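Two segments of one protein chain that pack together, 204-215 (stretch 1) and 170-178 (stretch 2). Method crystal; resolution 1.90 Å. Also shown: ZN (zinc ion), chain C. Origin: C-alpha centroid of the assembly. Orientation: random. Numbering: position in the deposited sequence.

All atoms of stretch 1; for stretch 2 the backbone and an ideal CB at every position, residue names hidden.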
ATOM      1  N   GLN A 204       6.186 -20.863   7.860  1.00 32.77           N
ATOM      2  CA  GLN A 204       7.079 -20.135   8.754  1.00 34.82           C
ATOM      3  C   GLN A 204       8.342 -19.583   8.085  1.00 32.22           C
ATOM      4  O   GLN A 204       9.156 -18.939   8.744  1.00 33.85           O
ATOM      5  CB  GLN A 204       7.475 -21.036   9.926  1.00 45.68           C
ATOM      6  CG  GLN A 204       6.304 -21.461  10.805  1.00 48.72           C
ATOM      7  CD  GLN A 204       5.584 -20.277  11.429  1.00 63.62           C
ATOM      8  OE1 GLN A 204       6.179 -19.500  12.182  1.00 70.40           O
ATOM      9  NE2 GLN A 204       4.298 -20.130  11.114  1.00 60.08           N
ATOM     10  N   GLY A 205       8.500 -19.806   6.782  1.00 29.74           N
ATOM     11  CA  GLY A 205       9.759 -19.501   6.111  1.00 27.74           C
ATOM     12  C   GLY A 205       9.869 -18.135   5.443  1.00 30.78           C
ATOM     13  O   GLY A 205      10.976 -17.669   5.159  1.00 28.73           O
ATOM     14  N   PHE A 206       8.734 -17.494   5.182  1.00 28.44           N
ATOM     15  CA  PHE A 206       8.729 -16.146   4.614  1.00 29.55           C
ATOM     16  C   PHE A 206       8.977 -15.115   5.731  1.00 30.76           C
ATOM     17  O   PHE A 206       8.807 -15.421   6.917  1.00 29.24           O
ATOM     18  CB  PHE A 206       7.393 -15.872   3.894  1.00 26.27           C
ATOM     19  CG  PHE A 206       6.234 -15.610   4.827  1.00 27.09           C
ATOM     20  CD1 PHE A 206       5.959 -14.326   5.265  1.00 27.80           C
ATOM     21  CD2 PHE A 206       5.421 -16.649   5.265  1.00 26.95           C
ATOM     22  CE1 PHE A 206       4.912 -14.081   6.123  1.00 29.34           C
ATOM     23  CE2 PHE A 206       4.359 -16.409   6.131  1.00 25.63           C
ATOM     24  CZ  PHE A 206       4.103 -15.131   6.554  1.00 28.55           C
ATOM     25  N   VAL A 207       9.402 -13.907   5.364  1.00 31.57           N
ATOM     26  CA  VAL A 207       9.482 -12.835   6.349  1.00 30.42           C
ATOM     27  C   VAL A 207       8.511 -11.688   6.022  1.00 32.37           C
ATOM     28  O   VAL A 207       8.490 -11.115   4.908  1.00 21.77           O
ATOM     29  CB  VAL A 207      10.944 -12.357   6.640  1.00 34.41           C
ATOM     30  CG1 VAL A 207      11.972 -13.394   6.173  1.00 29.43           C
ATOM     31  CG2 VAL A 207      11.223 -10.984   6.073  1.00 33.86           C
ATOM     32  N   LYS A 208       7.678 -11.382   7.009  1.00 26.33           N
ATOM     33  CA  LYS A 208       6.522 -10.532   6.778  1.00 25.76           C
ATOM     34  C   LYS A 208       6.892  -9.122   6.350  1.00 24.19           C
ATOM     35  O   LYS A 208       6.245  -8.540   5.476  1.00 24.58           O
ATOM     36  CB  LYS A 208       5.629 -10.498   8.017  1.00 27.04           C
ATOM     37  CG  LYS A 208       4.316  -9.801   7.757  1.00 28.88           C
ATOM     38  CD  LYS A 208       3.396  -9.888   8.953  1.00 43.01           C
ATOM     39  CE  LYS A 208       2.112  -9.123   8.715  1.00 34.97           C
ATOM     40  NZ  LYS A 208       1.425  -8.855  10.000  1.00 57.87           N
ATOM     41  N   THR A 209       7.941  -8.570   6.941  1.00 26.69           N
ATOM     42  CA  THR A 209       8.326  -7.201   6.620  1.00 29.61           C
ATOM     43  C   THR A 209       8.831  -7.087   5.187  1.00 25.79           C
ATOM     44  O   THR A 209       8.667  -6.051   4.562  1.00 21.63           O
ATOM     45  CB  THR A 209       9.384  -6.670   7.595  1.00 31.29           C
ATOM     46  OG1 THR A 209      10.414  -7.651   7.757  1.00 37.16           O
ATOM     47  CG2 THR A 209       8.744  -6.386   8.945  1.00 35.07           C
ATOM     48  N   GLU A 210       9.437  -8.154   4.671  1.00 21.52           N
ATOM     49  CA  GLU A 210       9.870  -8.181   3.271  1.00 24.59           C
ATOM     50  C   GLU A 210       8.660  -8.164   2.340  1.00 20.36           C
ATOM     51  O   GLU A 210       8.625  -7.436   1.350  1.00 20.59           O
ATOM     52  CB  GLU A 210      10.742  -9.417   2.998  1.00 26.43           C
ATOM     53  CG  GLU A 210      10.909  -9.769   1.520  1.00 25.95           C
ATOM     54  CD  GLU A 210      11.925 -10.885   1.298  1.00 33.18           C
ATOM     55  OE1 GLU A 210      13.139 -10.571   1.227  1.00 35.70           O
ATOM     56  OE2 GLU A 210      11.513 -12.074   1.199  1.00 27.03           O
ATOM     57  N   LEU A 211       7.654  -8.970   2.657  1.00 20.18           N
ATOM     58  CA  LEU A 211       6.430  -8.961   1.867  1.00 21.59           C
ATOM     59  C   LEU A 211       5.737  -7.599   1.961  1.00 22.66           C
ATOM     60  O   LEU A 211       5.193  -7.088   0.977  1.00 18.25           O
ATOM     61  CB  LEU A 211       5.498 -10.086   2.306  1.00 18.82           C
ATOM     62  CG  LEU A 211       6.034 -11.510   2.088  1.00 21.83           C
ATOM     63  CD1 LEU A 211       4.919 -12.539   2.324  1.00 23.84           C
ATOM     64  CD2 LEU A 211       6.672 -11.693   0.703  1.00 22.24           C
ATOM     65  N   GLU A 212       5.770  -7.004   3.150  1.00 20.30           N
ATOM     66  CA  GLU A 212       5.176  -5.684   3.355  1.00 21.11           C
ATOM     67  C   GLU A 212       5.841  -4.586   2.513  1.00 22.80           C
ATOM     68  O   GLU A 212       5.185  -3.619   2.122  1.00 28.24           O
ATOM     69  CB  GLU A 212       5.217  -5.293   4.837  1.00 24.65           C
ATOM     70  CG  GLU A 212       4.115  -5.926   5.645  1.00 24.63           C
ATOM     71  CD  GLU A 212       4.265  -5.690   7.139  1.00 33.77           C
ATOM     72  OE1 GLU A 212       5.364  -5.278   7.580  1.00 29.62           O
ATOM     73  OE2 GLU A 212       3.270  -5.918   7.861  1.00 33.20           O
ATOM     74  N   GLN A 213       7.130  -4.728   2.250  1.00 24.20           N
ATOM     75  CA  GLN A 213       7.845  -3.774   1.414  1.00 27.17           C
ATOM     76  C   GLN A 213       7.475  -3.966  -0.062  1.00 25.12           C
ATOM     77  O   GLN A 213       7.414  -2.999  -0.816  1.00 26.07           O
ATOM     78  CB  GLN A 213       9.356  -3.950   1.551  1.00 31.04           C
ATOM     79  CG  GLN A 213       9.943  -3.722   2.929  1.00 41.83           C
ATOM     80  CD  GLN A 213      11.472  -3.784   2.920  1.00 46.25           C
ATOM     81  OE1 GLN A 213      12.068  -4.858   2.769  1.00 43.98           O
ATOM     82  NE2 GLN A 213      12.110  -2.624   3.057  1.00 47.70           N
ATOM     83  N   ILE A 214       7.238  -5.217  -0.454  1.00 19.20           N
ATOM     84  CA  ILE A 214       6.916  -5.587  -1.842  1.00 18.60           C
ATOM     85  C   ILE A 214       5.503  -5.203  -2.257  1.00 19.73           C
ATOM     86  O   ILE A 214       5.294  -4.653  -3.337  1.00 18.00           O
ATOM     87  CB  ILE A 214       7.109  -7.114  -2.044  1.00 20.52           C
ATOM     88  CG1 ILE A 214       8.597  -7.455  -1.994  1.00 24.21           C
ATOM     89  CG2 ILE A 214       6.532  -7.571  -3.363  1.00 21.39           C
ATOM     90  CD1 ILE A 214       8.896  -8.926  -1.794  1.00 21.40           C
ATOM     91  N   ALA A 215       4.537  -5.491  -1.390  1.00 14.31           N
ATOM     92  CA  ALA A 215       3.133  -5.245  -1.673  1.00 16.43           C
ATOM     93  C   ALA A 215       2.813  -3.743  -1.805  1.00 19.26           C
ATOM     94  O   ALA A 215       3.598  -2.875  -1.400  1.00 19.04           O
ATOM     95  CB  ALA A 215       2.266  -5.890  -0.589  1.00 18.46           C
ATOM     96  N   UNK A 170      -0.223 -11.104  -8.081  1.00 15.51           N
ATOM     97  CA  UNK A 170      -0.453 -11.836  -6.846  1.00 14.94           C
ATOM     98  C   UNK A 170       0.723 -12.797  -6.629  1.00 16.94           C
ATOM     99  O   UNK A 170       0.913 -13.754  -7.377  1.00 15.80           O
ATOM    100  CB  UNK A 170      -1.784 -12.588  -6.891  1.00 14.94           C
ATOM    101  N   UNK A 171       1.524 -12.482  -5.622  1.00 14.86           N
ATOM    102  CA  UNK A 171       2.714 -13.254  -5.269  1.00 18.94           C
ATOM    103  C   UNK A 171       2.379 -14.256  -4.163  1.00 16.44           C
ATOM    104  O   UNK A 171       1.754 -13.899  -3.160  1.00 18.89           O
ATOM    105  CB  UNK A 171       3.848 -12.327  -4.827  1.00 18.94           C
ATOM    106  N   UNK A 172       2.782 -15.506  -4.367  1.00 16.90           N
ATOM    107  CA  UNK A 172       2.595 -16.570  -3.382  1.00 18.80           C
ATOM    108  C   UNK A 172       3.948 -17.185  -3.067  1.00 21.08           C
ATOM    109  O   UNK A 172       4.613 -17.701  -3.961  1.00 19.18           O
ATOM    110  CB  UNK A 172       1.618 -17.633  -3.889  1.00 18.80           C
ATOM    111  N   UNK A 173       4.362 -17.153  -1.804  1.00 16.94           N
ATOM    112  CA  UNK A 173       5.661 -17.716  -1.441  1.00 17.70           C
ATOM    113  C   UNK A 173       5.684 -18.375  -0.060  1.00 21.59           C
ATOM    114  O   UNK A 173       4.921 -18.007   0.829  1.00 19.10           O
ATOM    115  CB  UNK A 173       6.723 -16.616  -1.491  1.00 17.70           C
ATOM    116  N   UNK A 174       6.553 -19.375   0.099  1.00 21.00           N
ATOM    117  CA  UNK A 174       6.765 -19.989   1.399  1.00 22.18           C
ATOM    118  C   UNK A 174       8.169 -19.708   1.908  1.00 24.26           C
ATOM    119  O   UNK A 174       8.660 -20.388   2.822  1.00 24.33           O
ATOM    120  CB  UNK A 174       6.520 -21.497   1.325  1.00 22.18           C
ATOM    121  N   UNK A 175       8.819 -18.699   1.341  1.00 20.72           N
ATOM    122  CA  UNK A 175      10.214 -18.464   1.667  1.00 18.86           C
ATOM    123  C   UNK A 175      10.612 -17.005   1.702  1.00 23.53           C
ATOM    124  O   UNK A 175       9.809 -16.105   1.457  1.00 25.50           O
ATOM    125  CB  UNK A 175      11.101 -19.198   0.659  1.00 18.86           C
ATOM    126  N   UNK A 176      11.879 -16.764   2.006  1.00 23.16           N
ATOM    127  CA  UNK A 176      12.407 -15.413   1.963  1.00 27.49           C
ATOM    128  C   UNK A 176      13.369 -15.335   0.797  1.00 24.19           C
ATOM    129  O   UNK A 176      13.979 -16.330   0.425  1.00 24.21           O
ATOM    130  CB  UNK A 176      13.090 -15.030   3.277  1.00 27.49           C
ATOM    131  N   UNK A 177      13.471 -14.159   0.197  1.00 23.79           N
ATOM    132  CA  UNK A 177      14.302 -13.976  -0.983  1.00 26.10           C
ATOM    133  C   UNK A 177      15.746 -14.159  -0.537  1.00 29.28           C
ATOM    134  O   UNK A 177      16.188 -13.494   0.400  1.00 28.56           O
ATOM    135  CB  UNK A 177      14.079 -12.608  -1.631  1.00 26.10           C
ATOM    136  N   UNK A 178      16.484 -15.051  -1.192  1.00 28.33           N
ATOM    137  CA  UNK A 178      17.868 -15.315  -0.769  1.00 28.41           C
ATOM    138  C   UNK A 178      18.869 -15.379  -1.908  1.00 28.93           C
ATOM    139  O   UNK A 178      19.973 -15.882  -1.724  1.00 29.91           O
ATOM    140  CB  UNK A 178      17.923 -16.633   0.007  1.00 28.41           C
TER
HETATM  141 ZN    ZN C1448      10.521 -22.294  -0.350  0.70 25.89          ZN

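Stretch 2 enters as a strand, 170 to 173, running nearly antiparallel to helix 208-214, with 166° between their directions and 11.3 Å between the axes at closest approach. A gap that wide has to be filled by side chains, and the strand's alternation decides which positions can reach.

Position 170 has its CB far from anything in stretch 1, so this contact sets no preference; it is I170, whose side chain stays out of reach of stretch 1. Position 171 points toward the helix, yet nothing of stretch 1 lies within 5.5 Å of its ideal CB. Ahead of it lie the methyls of L211 and I214, so a branched or long apolar side chain is called for; leucine, isoleucine or methionine could all serve. The residue is L171, with chi1 t and chi2 p, and its CD2 lies 4.2 Å from L211 CD2 and 4.2 Å from I214 CG2, one methyl in contact with two helix residues.

Position 172 points away, and stretch 1 has no say in it; M172 stands there. Position 173 points sideways, its ideal CB 5.4 Å from L211 CD2 and 5.5 Å from F206 CB. A small or beta-branched residue, such as valine, threonine or alanine, would suit the extended backbone and the modest space. T173 places CG2 4.0 Å from L211 CD2, while its OG1 accepts a hydrogen bond from the backbone N of 175 (N to OG1, 3.1 Å), tying the strand's end to the turn after it.

Position 174 points away from stretch 1 and lies near the zinc, where a metal ligand is the natural reading: aspartate, glutamate or histidine. It is D174, whose OD1 binds ZN at 2.1 Å. Its carbonyl O is turned to stretch 1: water 1 donates to D174 O (2.8 Å) and accepts from G205 N (2.7 Å), bridging the two loops.

Position 175 offers the clearest restriction. An ideal CB would sit 3.3 Å from ZN, which favors glycine, and the backbone here is the closest in register, its CA 4.0 Å from F206 CA. G175 fits, and its O receives a CA-H...O contact from F206 CA at 3.3 Å. Water 3 donates to G175 O (2.8 Å) and to E210 OE2 (2.7 Å) and accepts from V207 N (3.0 Å), joining the turn to the start of the helix.

At 176 the CB points sideways, 3.5 Å from V207 CG1, with E210 OE2 3.9 Å off. An aliphatic stem is welcome, and a long side chain has room to leave; lysine, arginine or glutamine would do. K176 lays its CB against V207 CG1 and extends its end away from stretch 1, making no salt bridge with E210.

Position 177 is read from its backbone: its N faces the E210 carboxylate, so most residues other than proline could donate. S177 N gives its hydrogen to E210 OE2 (3.0 Å, 165°), and its CB sits 3.6 Å from E210 OE1. Position 178 points sideways with nothing of stretch 1 within 5.5 Å of its ideal CB, so this contact would accept almost any side chain; it is N178.

Stretch 2, residues 170-178: ILMTDGKSN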
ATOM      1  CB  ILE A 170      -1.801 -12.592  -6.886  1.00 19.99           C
ATOM      2  CG1 ILE A 170      -2.951 -11.580  -6.963  1.00 20.73           C
ATOM      3  CG2 ILE A 170      -1.956 -13.474  -5.654  1.00 18.05           C
ATOM      4  CD1 ILE A 170      -4.235 -12.109  -7.544  1.00 23.12           C
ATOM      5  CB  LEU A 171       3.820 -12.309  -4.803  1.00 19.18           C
ATOM      6  CG  LEU A 171       5.035 -12.876  -4.060  1.00 21.31           C
ATOM      7  CD1 LEU A 171       5.887 -13.672  -4.987  1.00 22.12           C
ATOM      8  CD2 LEU A 171       5.846 -11.745  -3.450  1.00 24.51           C
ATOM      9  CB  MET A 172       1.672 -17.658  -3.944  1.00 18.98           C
ATOM     10  CG  MET A 172       0.303 -17.156  -4.390  1.00 20.91           C
ATOM     11  SD  MET A 172      -0.625 -18.450  -5.285  1.00 29.10           S
ATOM     12  CE  MET A 172      -0.779 -19.647  -3.980  1.00 22.10           C
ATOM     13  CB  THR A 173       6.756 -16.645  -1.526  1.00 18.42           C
ATOM     14  OG1 THR A 173       8.049 -17.227  -1.294  1.00 21.42           O
ATOM     15  CG2 THR A 173       6.503 -15.541  -0.539  1.00 23.57           C
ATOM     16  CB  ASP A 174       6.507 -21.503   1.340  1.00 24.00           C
ATOM     17  CG  ASP A 174       7.709 -22.300   0.822  1.00 24.65           C
ATOM     18  OD1 ASP A 174       8.501 -21.788  -0.023  1.00 22.55           O
ATOM     19  OD2 ASP A 174       7.846 -23.460   1.270  1.00 24.21           O
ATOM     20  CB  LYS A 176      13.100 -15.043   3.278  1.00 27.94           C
ATOM     21  CG  LYS A 176      14.359 -15.820   3.566  1.00 37.46           C
ATOM     22  CD  LYS A 176      15.017 -15.310   4.843  1.00 43.94           C
ATOM     23  CE  LYS A 176      16.034 -16.307   5.370  1.00 49.13           C
ATOM     24  NZ  LYS A 176      16.636 -15.864   6.662  1.00 64.71           N
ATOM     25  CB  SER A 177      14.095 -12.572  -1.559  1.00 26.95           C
ATOM     26  OG  SER A 177      14.510 -12.496  -2.911  1.00 25.77           O
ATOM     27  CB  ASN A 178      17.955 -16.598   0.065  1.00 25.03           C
ATOM     28  CG  ASN A 178      17.533 -17.841  -0.712  1.00 27.79           C
ATOM     29  OD1 ASN A 178      17.171 -17.767  -1.876  1.00 28.35           O
ATOM     30  ND2 ASN A 178      17.598 -18.990  -0.061  1.00 30.79           N
TER
HETATM   31  O   HOH W   1       7.145 -21.275   5.011  1.00 26.61           O
HETATM   32  O   HOH W   2      10.967 -21.770   1.649  1.00 23.23           O
HETATM   33  O   HOH W   3       9.560 -13.454   2.426  1.00 23.12           O
HETATM   34  O   HOH W   4      10.579 -20.337  -1.061  1.00 19.69           O
HETATM   35  O   HOH W   5      12.575 -22.589  -0.486  1.00 27.15           O
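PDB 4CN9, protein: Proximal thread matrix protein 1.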